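Long-range contact in cyclopropane mycolic acid synthase MmaA2 (Mycobacterium tuberculosis, PDB 1TPY), which builds cis cyclopropane rings into mycolic acids by transferring a methylene group from S-adenosyl-L-methionine to a double bond: residues N89-T94 against D115-L120. Numbering follows the deposited sequence.
With SAH (S-adenosyl-L-homocysteine), chain C.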
ATOM      1  N   ASN A  89       6.237   8.513 -17.515  1.00 25.35           N
ATOM      2  CA  ASN A  89       5.800   7.230 -18.059  1.00 25.60           C
ATOM      3  C   ASN A  89       5.664   6.363 -16.817  1.00 25.43           C
ATOM      4  O   ASN A  89       6.323   6.633 -15.808  1.00 25.16           O
ATOM      5  CB  ASN A  89       6.866   6.641 -18.984  1.00 25.20           C
ATOM      6  CG  ASN A  89       7.197   7.553 -20.147  1.00 24.77           C
ATOM      7  OD1 ASN A  89       6.333   7.888 -20.946  1.00 26.44           O
ATOM      8  ND2 ASN A  89       8.455   7.963 -20.243  1.00 26.06           N
ATOM      9  N   VAL A  90       4.833   5.327 -16.872  1.00 23.43           N
ATOM     10  CA  VAL A  90       4.660   4.480 -15.695  1.00 21.31           C
ATOM     11  C   VAL A  90       4.747   2.973 -15.929  1.00 21.47           C
ATOM     12  O   VAL A  90       4.382   2.457 -16.987  1.00 19.43           O
ATOM     13  CB  VAL A  90       3.308   4.777 -14.989  1.00 20.59           C
ATOM     14  CG1 VAL A  90       3.236   6.243 -14.572  1.00 18.34           C
ATOM     15  CG2 VAL A  90       2.159   4.441 -15.914  1.00 20.41           C
ATOM     16  N   VAL A  91       5.234   2.274 -14.911  1.00 22.72           N
ATOM     17  CA  VAL A  91       5.350   0.827 -14.947  1.00 22.18           C
ATOM     18  C   VAL A  91       4.857   0.354 -13.594  1.00 22.61           C
ATOM     19  O   VAL A  91       5.392   0.765 -12.566  1.00 24.88           O
ATOM     20  CB  VAL A  91       6.804   0.364 -15.102  1.00 23.19           C
ATOM     21  CG1 VAL A  91       6.847  -1.158 -15.101  1.00 23.62           C
ATOM     22  CG2 VAL A  91       7.412   0.935 -16.390  1.00 24.60           C
ATOM     23  N   GLY A  92       3.843  -0.502 -13.592  1.00 20.21           N
ATOM     24  CA  GLY A  92       3.313  -0.994 -12.339  1.00 22.04           C
ATOM     25  C   GLY A  92       3.460  -2.491 -12.167  1.00 23.09           C
ATOM     26  O   GLY A  92       3.345  -3.252 -13.131  1.00 25.37           O
ATOM     27  N   LEU A  93       3.719  -2.913 -10.934  1.00 20.59           N
ATOM     28  CA  LEU A  93       3.863  -4.328 -10.629  1.00 20.48           C
ATOM     29  C   LEU A  93       2.819  -4.716  -9.593  1.00 20.51           C
ATOM     30  O   LEU A  93       2.573  -3.977  -8.640  1.00 19.89           O
ATOM     31  CB  LEU A  93       5.255  -4.623 -10.060  1.00 19.89           C
ATOM     32  CG  LEU A  93       6.471  -4.112 -10.837  1.00 21.13           C
ATOM     33  CD1 LEU A  93       7.743  -4.449 -10.050  1.00 19.61           C
ATOM     34  CD2 LEU A  93       6.513  -4.742 -12.226  1.00 19.06           C
ATOM     35  N   THR A  94       2.196  -5.871  -9.793  1.00 20.62           N
ATOM     36  CA  THR A  94       1.205  -6.374  -8.855  1.00 21.41           C
ATOM     37  C   THR A  94       1.119  -7.894  -8.965  1.00 22.04           C
ATOM     38  O   THR A  94       1.366  -8.469 -10.024  1.00 23.24           O
ATOM     39  CB  THR A  94      -0.186  -5.761  -9.105  1.00 22.44           C
ATOM     40  OG1 THR A  94      -1.118  -6.314  -8.167  1.00 19.68           O
ATOM     41  CG2 THR A  94      -0.659  -6.048 -10.529  1.00 21.44           C
ATOM     42  N   ASP A 115       4.053   6.443 -21.936  1.00 31.78           N
ATOM     43  CA  ASP A 115       4.106   4.990 -21.915  1.00 32.76           C
ATOM     44  C   ASP A 115       3.553   4.488 -20.584  1.00 30.71           C
ATOM     45  O   ASP A 115       3.752   5.106 -19.540  1.00 31.16           O
ATOM     46  CB  ASP A 115       5.542   4.506 -22.103  1.00 37.38           C
ATOM     47  CG  ASP A 115       6.146   4.971 -23.419  1.00 42.11           C
ATOM     48  OD1 ASP A 115       5.491   4.801 -24.472  1.00 42.38           O
ATOM     49  OD2 ASP A 115       7.279   5.501 -23.397  1.00 44.08           O
ATOM     50  N   ARG A 116       2.855   3.363 -20.622  1.00 29.23           N
ATOM     51  CA  ARG A 116       2.264   2.819 -19.413  1.00 28.32           C
ATOM     52  C   ARG A 116       1.988   1.334 -19.534  1.00 27.65           C
ATOM     53  O   ARG A 116       1.365   0.883 -20.492  1.00 29.51           O
ATOM     54  CB  ARG A 116       0.957   3.554 -19.106  1.00 27.73           C
ATOM     55  CG  ARG A 116      -0.031   3.529 -20.259  1.00 29.51           C
ATOM     56  CD  ARG A 116      -1.145   4.550 -20.091  1.00 31.41           C
ATOM     57  NE  ARG A 116      -2.128   4.440 -21.167  1.00 31.75           N
ATOM     58  CZ  ARG A 116      -1.916   4.799 -22.430  1.00 31.35           C
ATOM     59  NH1 ARG A 116      -0.748   5.311 -22.802  1.00 30.00           N
ATOM     60  NH2 ARG A 116      -2.875   4.628 -23.330  1.00 28.82           N
ATOM     61  N   ARG A 117       2.463   0.574 -18.558  1.00 27.08           N
ATOM     62  CA  ARG A 117       2.226  -0.855 -18.541  1.00 25.98           C
ATOM     63  C   ARG A 117       2.163  -1.383 -17.118  1.00 24.99           C
ATOM     64  O   ARG A 117       2.646  -0.755 -16.176  1.00 22.25           O
ATOM     65  CB  ARG A 117       3.301  -1.603 -19.328  1.00 26.27           C
ATOM     66  CG  ARG A 117       4.703  -1.296 -18.914  1.00 28.96           C
ATOM     67  CD  ARG A 117       5.714  -2.047 -19.781  1.00 29.76           C
ATOM     68  NE  ARG A 117       7.042  -1.477 -19.598  1.00 29.84           N
ATOM     69  CZ  ARG A 117       8.100  -2.137 -19.136  1.00 31.99           C
ATOM     70  NH1 ARG A 117       9.250  -1.498 -19.012  1.00 31.28           N
ATOM     71  NH2 ARG A 117       8.021  -3.425 -18.814  1.00 29.65           N
ATOM     72  N   VAL A 118       1.535  -2.542 -16.980  1.00 23.98           N
ATOM     73  CA  VAL A 118       1.385  -3.198 -15.698  1.00 23.73           C
ATOM     74  C   VAL A 118       1.818  -4.638 -15.907  1.00 25.08           C
ATOM     75  O   VAL A 118       1.443  -5.263 -16.892  1.00 24.57           O
ATOM     76  CB  VAL A 118      -0.080  -3.156 -15.226  1.00 22.07           C
ATOM     77  CG1 VAL A 118      -0.984  -3.751 -16.289  1.00 22.30           C
ATOM     78  CG2 VAL A 118      -0.231  -3.897 -13.910  1.00 18.57           C
ATOM     79  N   LEU A 119       2.637  -5.148 -14.999  1.00 25.27           N
ATOM     80  CA  LEU A 119       3.104  -6.518 -15.099  1.00 26.65           C
ATOM     81  C   LEU A 119       2.545  -7.333 -13.949  1.00 26.98           C
ATOM     82  O   LEU A 119       2.450  -6.837 -12.824  1.00 24.35           O
ATOM     83  CB  LEU A 119       4.637  -6.579 -15.042  1.00 25.69           C
ATOM     84  CG  LEU A 119       5.457  -6.128 -16.260  1.00 28.44           C
ATOM     85  CD1 LEU A 119       5.426  -4.621 -16.400  1.00 27.94           C
ATOM     86  CD2 LEU A 119       6.888  -6.597 -16.085  1.00 27.93           C
ATOM     87  N   LEU A 120       2.135  -8.565 -14.234  1.00 26.69           N
ATOM     88  CA  LEU A 120       1.669  -9.428 -13.165  1.00 27.29           C
ATOM     89  C   LEU A 120       2.984 -10.057 -12.736  1.00 28.09           C
ATOM     90  O   LEU A 120       3.412 -11.065 -13.295  1.00 26.24           O
ATOM     91  CB  LEU A 120       0.714 -10.515 -13.663  1.00 25.76           C
ATOM     92  CG  LEU A 120       0.270 -11.457 -12.528  1.00 27.61           C
ATOM     93  CD1 LEU A 120      -0.623 -10.702 -11.545  1.00 23.77           C
ATOM     94  CD2 LEU A 120      -0.476 -12.649 -13.091  1.00 27.70           C
TER
HETATM   95  N   SAH C1900      -0.409   0.682  -3.948  1.00 15.42           N
HETATM   96  CA  SAH C1900      -1.852   0.488  -4.097  1.00 19.65           C
HETATM   97  CB  SAH C1900      -2.285  -0.945  -3.694  1.00 17.13           C
HETATM   98  CG  SAH C1900      -1.935  -1.431  -2.288  1.00 18.06           C
HETATM   99  SD  SAH C1900      -2.515  -3.116  -1.950  1.00 24.06           S
HETATM  100  C   SAH C1900      -2.627   1.513  -3.267  1.00 19.58           C
HETATM  101  O   SAH C1900      -1.990   2.230  -2.475  1.00 20.69           O
HETATM  102  OXT SAH C1900      -3.863   1.579  -3.406  1.00 23.01           O
HETATM  103  C5' SAH C1900      -0.965  -4.054  -1.909  1.00 22.87           C
HETATM  104  C4' SAH C1900      -0.357  -4.158  -3.316  1.00 23.44           C
HETATM  105  O4' SAH C1900       1.028  -4.578  -3.303  1.00 25.51           O
HETATM  106  C3' SAH C1900      -1.090  -5.144  -4.224  1.00 24.00           C
HETATM  107  O3' SAH C1900      -1.224  -4.563  -5.533  1.00 22.97           O
HETATM  108  C2' SAH C1900      -0.191  -6.347  -4.235  1.00 24.91           C
HETATM  109  O2' SAH C1900      -0.414  -7.165  -5.396  1.00 21.62           O
HETATM  110  C1' SAH C1900       1.154  -5.699  -4.191  1.00 24.29           C
HETATM  111  N9  SAH C1900       2.293  -6.612  -3.758  1.00 24.45           N
HETATM  112  C8  SAH C1900       2.454  -7.391  -2.657  1.00 22.76           C
HETATM  113  N7  SAH C1900       3.562  -8.057  -2.576  1.00 24.00           N
HETATM  114  C5  SAH C1900       4.217  -7.684  -3.754  1.00 23.44           C
HETATM  115  C6  SAH C1900       5.472  -8.022  -4.327  1.00 22.51           C
HETATM  116  N6  SAH C1900       6.325  -8.862  -3.746  1.00 23.08           N
HETATM  117  N1  SAH C1900       5.807  -7.452  -5.533  1.00 24.24           N
HETATM  118  C2  SAH C1900       4.945  -6.597  -6.133  1.00 24.75           C
HETATM  119  N3  SAH C1900       3.739  -6.205  -5.692  1.00 23.42           N
HETATM  120  C4  SAH C1900       3.439  -6.796  -4.480  1.00 23.47           C
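Val90, Gly92 and Thr94 carry the parallel pairing of strand 89-94 with strand 116-120. Their amides donate in turn to the carbonyls of Asp115, Arg117 and Leu119, while Val90 O and Gly92 O accept from Arg117 N and Leu119 N; the last is the shortest, 2.8 Å from Leu119 N to Gly92 O. A side chain extends the series at its start: Asn89 OD1 takes the amide of Asp115, 2.9 Å from OD1 to N, with the donor tilted 25° from the carboxamide plane.

On the face of Val91 and Leu119, Val91 splits its methyls. CG1, anti to the backbone N (chi1 179°), meets Leu119 CD1 at 4.0 Å, and CG2 lies over one face of the Arg117 guanidinium, whose NH1 forms a salt bridge with Glu128. Leu93 CD2 rests against Leu119 CB. On the other face Val90 CG2 presses on Arg116 CB at 3.5 Å, and Thr94 CG2 touches Val118 CG2.

With OG1 anti to its backbone N, Thr94 turns its hydroxyl to S-adenosyl-L-homocysteine, hydrogen-bonded to SAH O2' at 3.0 Å; Ser96 N also binds OG1. This carboxyl end of the second strand is where Rossmann-like methyltransferases hold the cofactor's ribose hydroxyls.

Helix 97-108 makes the beta-alpha-beta crossover, covering Val90 and Val118; helix 77-86 packs on Val90 and Arg116. Strand 67-71 flanks 89-94, leaving 116-120 outermost.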